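Local coordinates for protein lithostathine-1-alpha (Homo sapiens, PDB 1QDD) that might inhibit spontaneous calcium carbonate precipitation, and is a secreted C-type lectin-fold protein that may be associated with pancreas and brain regeneration, at residues I78-P83 / R87-S92; D37-C42 / G48-V53. The protein carries 1 engineered substitution. All coordinates share one frame; numbering follows the deposited sequence.

Contact 2 (37-42 with 48-53) is buried, its centre about 6 Å from that of the chain, and joins helix 35-44 to strand 49-50. Contact 1 (78-83 with 87-92) lies farther out, its centre about 11 Å from that of the chain, and closes a two-stranded hairpin that is only partly buried. Tryptophan faces, backbone pairing and an aspartate-arginine salt bridge make contact 1; contact 2 relies on one aspartate gripping an amide side chain and a backbone N-H, beside a disulfide cysteine. The two meet directly: G79 N lies 2.9 Å from V51 O, a probable hydrogen bond, and W91 packs on the backbone of V51 and V53. Both belong to the C-type lectin domain.

Contact 1: residues I78-P83 / R87-S92; sequences IGLHDP and RAWHWS. Engineered in segment 87-92: A88 (natural residue Arg).
With CG of L80 anti to the backbone N (chi1 -159°), L80 CD1 comes to lie over the six-membered ring of W91, 3.8 Å from its centroid, in a CH-pi contact. I78 CD1 reaches the edge of the same indole. D82 holds CG anti to N (chi1 177°), which leaves its CB over one face of W89 while the carboxylate turns to R87. D82 OD2 takes R87 N at 2.8 Å, well out of the carboxylate plane, and R87 NH1 at 2.9 Å through its anti lone pair, a salt bridge with the two flat groups nearly coplanar. H81 and H90 form the antiparallel hydrogen-bonded pair, H90 N to H81 O being 3.0 Å, and S92 N closes on G79 O beyond it. The hairpin of strands 80-81 and 90-91 thus sends L80 and W91 to one face and both histidines to the other. L80 and W89 settle on V116 of strand 115-119, R87 also bridges to D129 of strand 127-130, and the H81 ring stacks on W35 of helix 35-44.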
loop_
_atom_site.group_PDB
_atom_site.type_symbol
_atom_site.label_atom_id
_atom_site.label_comp_id
_atom_site.label_asym_id
_atom_site.label_seq_id
_atom_site.Cartn_x
_atom_site.Cartn_y
_atom_site.Cartn_z
ATOM N N ILE A 78 1.125 4.214 1.305
ATOM C CA ILE A 78 1.314 2.788 1.574
ATOM C C ILE A 78 1.056 2.593 3.076
ATOM O O ILE A 78 0.939 3.555 3.830
ATOM C CB ILE A 78 2.625 2.190 1.096
ATOM C CG1 ILE A 78 3.836 2.811 1.803
ATOM C CG2 ILE A 78 2.754 2.336 -0.421
ATOM C CD1 ILE A 78 5.160 2.135 1.481
ATOM N N GLY A 79 0.958 1.337 3.527
ATOM C CA GLY A 79 0.582 1.037 4.896
ATOM C C GLY A 79 1.571 1.152 6.028
ATOM O O GLY A 79 1.277 0.599 7.112
ATOM N N LEU A 80 2.714 1.772 5.852
ATOM C CA LEU A 80 3.753 1.845 6.876
ATOM C C LEU A 80 3.607 3.096 7.716
ATOM O O LEU A 80 3.373 4.192 7.171
ATOM C CB LEU A 80 5.142 1.752 6.242
ATOM C CG LEU A 80 6.299 1.327 7.159
ATOM C CD1 LEU A 80 6.251 -0.152 7.497
ATOM C CD2 LEU A 80 7.650 1.633 6.516
ATOM N N HIS A 81 3.712 2.974 9.038
ATOM C CA HIS A 81 3.586 4.121 9.939
ATOM C C HIS A 81 4.375 3.877 11.215
ATOM O O HIS A 81 4.803 2.746 11.491
ATOM C CB HIS A 81 2.127 4.473 10.213
ATOM C CG HIS A 81 1.364 3.496 11.049
ATOM N ND1 HIS A 81 0.551 3.910 12.090
ATOM C CD2 HIS A 81 1.242 2.153 10.995
ATOM C CE1 HIS A 81 -0.010 2.852 12.642
ATOM N NE2 HIS A 81 0.394 1.765 12.022
ATOM N N ASP A 82 4.598 4.923 11.988
ATOM C CA ASP A 82 5.363 4.927 13.249
ATOM C C ASP A 82 4.383 5.309 14.349
ATOM O O ASP A 82 4.273 6.492 14.702
ATOM C CB ASP A 82 6.504 5.936 13.105
ATOM C CG ASP A 82 7.384 6.142 14.324
ATOM O OD1 ASP A 82 7.220 5.353 15.287
ATOM O OD2 ASP A 82 8.207 7.090 14.321
ATOM N N PRO A 83 3.625 4.350 14.877
ATOM C CA PRO A 83 2.556 4.646 15.807
ATOM C C PRO A 83 2.935 5.231 17.151
ATOM O O PRO A 83 2.108 6.003 17.674
ATOM C CB PRO A 83 1.812 3.324 15.965
ATOM C CG PRO A 83 2.794 2.273 15.591
ATOM C CD PRO A 83 3.692 2.899 14.550
ATOM N N ARG A 87 10.240 6.016 15.940
ATOM C CA ARG A 87 10.941 5.484 14.788
ATOM C C ARG A 87 11.008 3.971 14.773
ATOM O O ARG A 87 11.971 3.330 14.363
ATOM C CB ARG A 87 12.300 6.184 14.653
ATOM C CG ARG A 87 12.232 7.359 13.728
ATOM C CD ARG A 87 11.412 8.565 14.218
ATOM N NE ARG A 87 11.477 9.271 12.923
ATOM C CZ ARG A 87 10.520 9.313 12.022
ATOM N NH1 ARG A 87 9.304 8.865 12.290
ATOM N NH2 ARG A 87 10.715 9.939 10.861
ATOM N N ALA A 88 9.903 3.337 15.167
ATOM C CA ALA A 88 9.692 1.902 15.083
ATOM C C ALA A 88 8.508 1.648 14.133
ATOM O O ALA A 88 7.360 1.946 14.474
ATOM C CB ALA A 88 9.430 1.277 16.440
ATOM N N TRP A 89 8.799 1.170 12.927
ATOM C CA TRP A 89 7.830 1.116 11.842
ATOM C C TRP A 89 7.022 -0.155 11.802
ATOM O O TRP A 89 7.518 -1.263 12.061
ATOM C CB TRP A 89 8.548 1.323 10.489
ATOM C CG TRP A 89 9.309 2.611 10.432
ATOM C CD1 TRP A 89 10.619 2.804 10.758
ATOM C CD2 TRP A 89 8.787 3.901 10.099
ATOM N NE1 TRP A 89 10.943 4.132 10.647
ATOM C CE2 TRP A 89 9.835 4.838 10.258
ATOM C CE3 TRP A 89 7.540 4.374 9.711
ATOM C CZ2 TRP A 89 9.665 6.195 10.007
ATOM C CZ3 TRP A 89 7.364 5.727 9.458
ATOM C CH2 TRP A 89 8.428 6.620 9.616
ATOM N N HIS A 90 5.727 -0.060 11.514
ATOM C CA HIS A 90 4.838 -1.193 11.409
ATOM C C HIS A 90 3.907 -1.078 10.202
ATOM O O HIS A 90 3.503 0.026 9.812
ATOM C CB HIS A 90 3.887 -1.298 12.622
ATOM C CG HIS A 90 4.585 -1.602 13.916
ATOM N ND1 HIS A 90 4.754 -2.878 14.396
ATOM C CD2 HIS A 90 5.167 -0.765 14.807
ATOM C CE1 HIS A 90 5.422 -2.815 15.550
ATOM N NE2 HIS A 90 5.680 -1.554 15.813
ATOM N N TRP A 91 3.522 -2.197 9.618
ATOM C CA TRP A 91 2.534 -2.260 8.545
ATOM C C TRP A 91 1.155 -2.318 9.192
ATOM O O TRP A 91 0.940 -3.064 10.170
ATOM C CB TRP A 91 2.697 -3.499 7.651
ATOM C CG TRP A 91 3.901 -3.463 6.767
ATOM C CD1 TRP A 91 5.026 -4.237 6.896
ATOM C CD2 TRP A 91 4.163 -2.597 5.658
ATOM N NE1 TRP A 91 5.955 -3.910 5.934
ATOM C CE2 TRP A 91 5.436 -2.899 5.148
ATOM C CE3 TRP A 91 3.413 -1.604 5.015
ATOM C CZ2 TRP A 91 6.010 -2.209 4.091
ATOM C CZ3 TRP A 91 3.977 -0.912 3.957
ATOM C CH2 TRP A 91 5.260 -1.226 3.502
ATOM N N SER A 92 0.160 -1.609 8.674
ATOM C CA SER A 92 -1.200 -1.626 9.212
ATOM C C SER A 92 -1.794 -3.020 9.156
ATOM O O SER A 92 -2.655 -3.342 10.008
ATOM C CB SER A 92 -2.086 -0.603 8.507
ATOM O OG SER A 92 -2.294 -0.913 7.151
#

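Contact 2: residues D37-C42 / G48-V53; sequences DADLYC and GNLVSV
D39 and N49 face each other with carboxylate and amide planes only 16° apart. In the conformer given, N49 ND2 sits in front of the carboxylate on the syn side, 3.2 Å from both D39 OD1 and D39 OD2, and both oxygens lie close to the amide plane; the bond to OD1 is the straighter one, at 164°, whereas that to OD2 is more bent. CG of D39, anti to its N (chi1 -166°), carries OD1 across to the strand, where L50 N donates to D39 OD1 at 2.9 Å, almost along the C-O axis. N49 ND2 and L50 N approach OD1 from the same face of the carboxylate.

Next to this polar group L50 spreads its two methyls over the helix. L50 CD1 packs against D39 CB, while L50 CD2 touches two helix residues, 4.0 Å from A38 CB and equally close to C42 SG. The cysteine points toward the strand, where C42 CB lies 3.4 Å from N49 C, and its sulfur is bonded to C140 of strand 136-143. F138 of that strand packs on A38, C42 and L50. About one helical turn beyond D39, C42 O accepts from G48 N at 3.1 Å.

S92 OG, from the loop after strand 90-91, is a further hydrogen-bond partner of D39 OD1. With L50 N and S92 OG at one oxygen, joined by the N49 amide in the conformer given, the buried carboxylate would be expected to stay ionised, its negative charge stabilised by these N-H and hydroxyl groups, and its rotation fixed where helix, strand and loop meet.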
loop_
_atom_site.group_PDB
_atom_site.type_symbol
_atom_site.label_atom_id
_atom_site.label_comp_id
_atom_site.label_asym_id
_atom_site.label_seq_id
_atom_site.Cartn_x
_atom_site.Cartn_y
_atom_site.Cartn_z
ATOM N N ASP A 37 -7.913 7.462 7.141
ATOM C CA ASP A 37 -9.130 7.350 6.347
ATOM C C ASP A 37 -8.924 6.475 5.112
ATOM O O ASP A 37 -9.834 5.728 4.730
ATOM C CB ASP A 37 -9.693 8.725 5.986
ATOM C CG ASP A 37 -10.286 9.458 7.181
ATOM O OD1 ASP A 37 -10.496 8.837 8.237
ATOM O OD2 ASP A 37 -10.545 10.677 7.054
ATOM N N ALA A 38 -7.734 6.489 4.517
ATOM C CA ALA A 38 -7.389 5.615 3.398
ATOM C C ALA A 38 -7.355 4.163 3.870
ATOM O O ALA A 38 -7.937 3.292 3.208
ATOM C CB ALA A 38 -6.065 6.033 2.791
ATOM N N ASP A 39 -6.718 3.884 5.007
ATOM C CA ASP A 39 -6.693 2.509 5.511
ATOM C C ASP A 39 -8.098 2.008 5.841
ATOM O O ASP A 39 -8.407 0.845 5.552
ATOM C CB ASP A 39 -5.758 2.392 6.710
ATOM C CG ASP A 39 -5.426 0.958 7.056
ATOM O OD1 ASP A 39 -4.780 0.247 6.262
ATOM O OD2 ASP A 39 -5.820 0.498 8.155
ATOM N N LEU A 40 -8.960 2.857 6.377
ATOM C CA LEU A 40 -10.353 2.472 6.640
ATOM C C LEU A 40 -11.098 2.154 5.363
ATOM O O LEU A 40 -11.868 1.180 5.316
ATOM C CB LEU A 40 -11.057 3.569 7.447
ATOM C CG LEU A 40 -10.649 3.690 8.917
ATOM C CD1 LEU A 40 -11.263 4.933 9.550
ATOM C CD2 LEU A 40 -11.026 2.452 9.718
ATOM N N TYR A 41 -10.888 2.889 4.264
ATOM C CA TYR A 41 -11.512 2.576 2.989
ATOM C C TYR A 41 -11.097 1.175 2.564
ATOM O O TYR A 41 -11.906 0.326 2.154
ATOM C CB TYR A 41 -11.157 3.613 1.902
ATOM C CG TYR A 41 -11.783 3.306 0.558
ATOM C CD1 TYR A 41 -12.952 3.949 0.144
ATOM C CD2 TYR A 41 -11.247 2.377 -0.319
ATOM C CE1 TYR A 41 -13.542 3.660 -1.079
ATOM C CE2 TYR A 41 -11.833 2.071 -1.524
ATOM C CZ TYR A 41 -12.980 2.722 -1.908
ATOM O OH TYR A 41 -13.562 2.412 -3.128
ATOM N N CYS A 42 -9.784 0.885 2.639
ATOM C CA CYS A 42 -9.302 -0.431 2.250
ATOM C C CYS A 42 -9.907 -1.552 3.090
ATOM O O CYS A 42 -10.179 -2.641 2.561
ATOM C CB CYS A 42 -7.785 -0.510 2.312
ATOM S SG CYS A 42 -6.816 0.632 1.321
ATOM N N GLY A 48 -9.515 -5.536 3.282
ATOM C CA GLY A 48 -8.100 -5.327 2.981
ATOM C C GLY A 48 -7.474 -4.324 3.929
ATOM O O GLY A 48 -7.935 -4.056 5.037
ATOM N N ASN A 49 -6.340 -3.750 3.530
ATOM C CA ASN A 49 -5.584 -2.741 4.241
ATOM C C ASN A 49 -4.793 -1.937 3.193
ATOM O O ASN A 49 -4.673 -2.389 2.056
ATOM C CB ASN A 49 -4.559 -3.235 5.264
ATOM C CG ASN A 49 -5.154 -3.579 6.609
ATOM O OD1 ASN A 49 -5.253 -4.780 6.921
ATOM N ND2 ASN A 49 -5.554 -2.621 7.426
ATOM N N LEU A 50 -4.261 -0.794 3.580
ATOM C CA LEU A 50 -3.317 -0.105 2.717
ATOM C C LEU A 50 -2.229 -1.132 2.388
ATOM O O LEU A 50 -1.876 -1.997 3.216
ATOM C CB LEU A 50 -2.663 1.082 3.426
ATOM C CG LEU A 50 -3.460 2.388 3.474
ATOM C CD1 LEU A 50 -2.815 3.412 4.393
ATOM C CD2 LEU A 50 -3.633 2.962 2.065
ATOM N N VAL A 51 -1.646 -1.052 1.208
ATOM C CA VAL A 51 -0.692 -2.057 0.760
ATOM C C VAL A 51 0.501 -2.190 1.689
ATOM O O VAL A 51 1.085 -1.205 2.135
ATOM C CB VAL A 51 -0.281 -1.774 -0.703
ATOM C CG1 VAL A 51 0.478 -0.475 -0.887
ATOM C CG2 VAL A 51 0.508 -2.922 -1.313
ATOM N N SER A 52 0.920 -3.438 1.905
ATOM C CA SER A 52 2.160 -3.797 2.576
ATOM C C SER A 52 3.126 -4.306 1.500
ATOM O O SER A 52 2.726 -5.151 0.693
ATOM C CB SER A 52 2.016 -4.891 3.622
ATOM O OG SER A 52 1.126 -4.564 4.652
ATOM N N VAL A 53 4.313 -3.754 1.407
ATOM C CA VAL A 53 5.310 -4.096 0.380
ATOM C C VAL A 53 6.382 -4.957 1.047
ATOM O O VAL A 53 7.196 -4.430 1.808
ATOM C CB VAL A 53 5.903 -2.836 -0.260
ATOM C CG1 VAL A 53 6.855 -3.180 -1.393
ATOM C CG2 VAL A 53 4.810 -1.887 -0.761
#